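Local coordinates for protein pyruvate kinase (Pseudomonas aeruginosa, PDB 6QXL) that probably catalyses the last step of glycolysis, transferring the phosphoryl group of phosphoenolpyruvate to ADP to give pyruvate and ATP, at residues M202-R206 against L237-D242. Numbering follows the deposited sequence.
Sequences MEYAR and LIRASD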
ATOM      1  N   MET A 202      29.461  -4.506  24.751  1.00 51.14           N
ATOM      2  CA  MET A 202      29.946  -3.503  23.820  1.00 49.77           C
ATOM      3  C   MET A 202      30.376  -2.214  24.517  1.00 51.12           C
ATOM      4  O   MET A 202      31.330  -1.569  24.078  1.00 44.15           O
ATOM      5  CB  MET A 202      28.881  -3.167  22.763  1.00 49.57           C
ATOM      6  CG  MET A 202      28.527  -4.289  21.792  1.00 51.24           C
ATOM      7  SD  MET A 202      29.905  -5.080  20.966  1.00 47.54           S
ATOM      8  CE  MET A 202      30.496  -3.709  19.965  1.00 46.05           C
ATOM      9  N   GLU A 203      29.661  -1.830  25.576  1.00 56.89           N
ATOM     10  CA  GLU A 203      30.042  -0.636  26.343  1.00 58.03           C
ATOM     11  C   GLU A 203      31.396  -0.835  27.025  1.00 58.52           C
ATOM     12  O   GLU A 203      32.227   0.075  27.031  1.00 67.28           O
ATOM     13  CB  GLU A 203      28.978  -0.290  27.366  1.00 60.55           C
ATOM     14  CG  GLU A 203      27.766   0.385  26.761  1.00 66.76           C
ATOM     15  CD  GLU A 203      26.473   0.119  27.536  1.00 71.31           C
ATOM     16  OE1 GLU A 203      26.477  -0.519  28.610  1.00 66.13           O
ATOM     17  OE2 GLU A 203      25.400   0.546  27.053  1.00 74.37           O
ATOM     18  N   TYR A 204      31.614  -2.032  27.572  1.00 60.25           N
ATOM     19  CA  TYR A 204      32.895  -2.371  28.163  1.00 60.11           C
ATOM     20  C   TYR A 204      34.023  -2.248  27.133  1.00 51.99           C
ATOM     21  O   TYR A 204      35.065  -1.644  27.389  1.00 55.45           O
ATOM     22  CB  TYR A 204      32.852  -3.783  28.763  1.00 63.96           C
ATOM     23  CG  TYR A 204      34.081  -4.193  29.560  1.00 76.28           C
ATOM     24  CD1 TYR A 204      34.949  -3.243  30.141  1.00 84.52           C
ATOM     25  CD2 TYR A 204      34.340  -5.540  29.811  1.00 79.96           C
ATOM     26  CE1 TYR A 204      36.046  -3.633  30.877  1.00 83.79           C
ATOM     27  CE2 TYR A 204      35.438  -5.935  30.565  1.00 76.45           C
ATOM     28  CZ  TYR A 204      36.301  -4.977  31.066  1.00 80.40           C
ATOM     29  OH  TYR A 204      37.360  -5.328  31.845  1.00 87.19           O
ATOM     30  N   ALA A 205      33.803  -2.808  25.951  1.00 50.07           N
ATOM     31  CA  ALA A 205      34.813  -2.736  24.898  1.00 52.55           C
ATOM     32  C   ALA A 205      35.084  -1.293  24.482  1.00 52.04           C
ATOM     33  O   ALA A 205      36.230  -0.930  24.215  1.00 50.69           O
ATOM     34  CB  ALA A 205      34.406  -3.571  23.718  1.00 53.11           C
ATOM     35  N   ARG A 206      34.034  -0.471  24.466  1.00 56.01           N
ATOM     36  CA  ARG A 206      34.179   0.938  24.110  1.00 53.89           C
ATOM     37  C   ARG A 206      34.998   1.693  25.155  1.00 53.90           C
ATOM     38  O   ARG A 206      35.842   2.520  24.806  1.00 53.11           O
ATOM     39  CB  ARG A 206      32.810   1.599  23.939  1.00 56.47           C
ATOM     40  CG  ARG A 206      32.866   2.894  23.119  1.00 54.36           C
ATOM     41  CD  ARG A 206      31.490   3.494  22.934  1.00 51.90           C
ATOM     42  NE  ARG A 206      30.652   2.795  21.948  1.00 51.74           N
ATOM     43  CZ  ARG A 206      30.775   2.896  20.616  1.00 56.74           C
ATOM     44  NH1 ARG A 206      31.737   3.633  20.070  1.00 56.66           N
ATOM     45  NH2 ARG A 206      29.949   2.251  19.815  1.00 59.90           N
ATOM     46  N   LEU A 237      21.807  -4.482  21.523  1.00 46.21           N
ATOM     47  CA  LEU A 237      23.167  -4.709  21.056  1.00 48.24           C
ATOM     48  C   LEU A 237      23.517  -3.830  19.872  1.00 40.80           C
ATOM     49  O   LEU A 237      24.613  -3.290  19.797  1.00 37.74           O
ATOM     50  CB  LEU A 237      23.313  -6.180  20.714  1.00 54.76           C
ATOM     51  CG  LEU A 237      24.665  -6.782  20.427  1.00 62.70           C
ATOM     52  CD1 LEU A 237      25.712  -6.306  21.416  1.00 63.06           C
ATOM     53  CD2 LEU A 237      24.461  -8.293  20.527  1.00 67.96           C
ATOM     54  N   ILE A 238      22.579  -3.654  18.961  1.00 40.32           N
ATOM     55  CA  ILE A 238      22.800  -2.797  17.794  1.00 43.67           C
ATOM     56  C   ILE A 238      23.010  -1.344  18.224  1.00 47.41           C
ATOM     57  O   ILE A 238      23.901  -0.668  17.724  1.00 53.51           O
ATOM     58  CB  ILE A 238      21.632  -2.908  16.798  1.00 42.30           C
ATOM     59  CG1 ILE A 238      21.662  -4.263  16.108  1.00 43.42           C
ATOM     60  CG2 ILE A 238      21.688  -1.805  15.758  1.00 43.81           C
ATOM     61  CD1 ILE A 238      20.515  -4.544  15.173  1.00 45.55           C
ATOM     62  N   ARG A 239      22.185  -0.869  19.139  1.00 52.39           N
ATOM     63  CA  ARG A 239      22.241   0.550  19.527  1.00 55.28           C
ATOM     64  C   ARG A 239      23.525   0.915  20.234  1.00 49.63           C
ATOM     65  O   ARG A 239      23.967   2.051  20.137  1.00 48.52           O
ATOM     66  CB  ARG A 239      21.053   0.938  20.392  1.00 54.05           C
ATOM     67  CG  ARG A 239      19.847   1.183  19.567  1.00 57.20           C
ATOM     68  CD  ARG A 239      18.755   1.815  20.373  1.00 58.30           C
ATOM     69  NE  ARG A 239      17.475   1.348  19.877  1.00 60.12           N
ATOM     70  CZ  ARG A 239      16.697   0.422  20.447  1.00 62.18           C
ATOM     71  NH1 ARG A 239      17.084  -0.256  21.528  1.00 58.76           N
ATOM     72  NH2 ARG A 239      15.546   0.110  19.861  1.00 64.50           N
ATOM     73  N   ALA A 240      24.127  -0.067  20.891  1.00 49.32           N
ATOM     74  CA  ALA A 240      25.407   0.110  21.558  1.00 45.40           C
ATOM     75  C   ALA A 240      26.603   0.049  20.626  1.00 42.36           C
ATOM     76  O   ALA A 240      27.723   0.119  21.098  1.00 47.40           O
ATOM     77  CB  ALA A 240      25.559  -0.953  22.652  1.00 44.80           C
ATOM     78  N   SER A 241      26.387  -0.125  19.329  1.00 45.41           N
ATOM     79  CA  SER A 241      27.484  -0.294  18.386  1.00 43.55           C
ATOM     80  C   SER A 241      27.415   0.767  17.315  1.00 43.00           C
ATOM     81  O   SER A 241      26.482   1.539  17.253  1.00 46.06           O
ATOM     82  CB  SER A 241      27.441  -1.672  17.735  1.00 44.82           C
ATOM     83  OG  SER A 241      27.079  -2.677  18.673  1.00 45.48           O
ATOM     84  N   ASP A 242      28.441   0.816  16.494  1.00 38.80           N
ATOM     85  CA  ASP A 242      28.440   1.642  15.311  1.00 38.75           C
ATOM     86  C   ASP A 242      28.129   0.824  14.083  1.00 40.13           C
ATOM     87  O   ASP A 242      27.642   1.357  13.083  1.00 40.08           O
ATOM     88  CB  ASP A 242      29.795   2.329  15.165  1.00 43.53           C
ATOM     89  CG  ASP A 242      30.186   3.087  16.412  1.00 50.14           C
ATOM     90  OD1 ASP A 242      29.413   3.954  16.856  1.00 58.48           O
ATOM     91  OD2 ASP A 242      31.239   2.790  16.983  1.00 53.96           O
TER
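In the TIM barrel of pyruvate kinase, R206 and M202, one turn apart on the outer helix 199-211, pack against the end of the next outer helix, 231-239, and the loop leading into barrel strand 243-247. Between these helices in sequence runs strand 217-222, so the contact joins two successive beta-alpha units. M202 supplies the apolar half. M202 CB lies 4.0 Å from A240 CB. M202 CG meets L237 CD1 at 3.5 Å, where the M202 and L237 side chains cross at roughly a right angle. Bent at chi2 (-51°) and chi3, the M202 chain folds back and leaves CE 3.8 Å from S241 OG. S241 OG in turn donates to L237 O at 2.8 Å, tying the loop to the last turn of helix 231-239. M202 and S241 both also touch A220 of the intervening strand.

R206 forms the polar half. It leaves its helix with CG anti to the backbone N (chi1 -160°) and bends at chi3, which carries the guanidinium across to the loop. There R206 NH2 makes a weak but nearly straight hydrogen bond to A240 O, 3.3 Å long, at the guanidinium edge. The salt bridge to D242 is end-on, with both terminal nitrogens directed at a single oxygen, and the guanidinium and carboxylate planes stand 75° apart. D242 OD2 also accepts from the backbone N of L218, fastening the carboxylate to strand 217-222. R206 NH1 reaches the syn lone pair of D242 OD2 at 3.2 Å, whereas R206 NH2, also 3.2 Å from OD2, approaches from above the carboxylate plane.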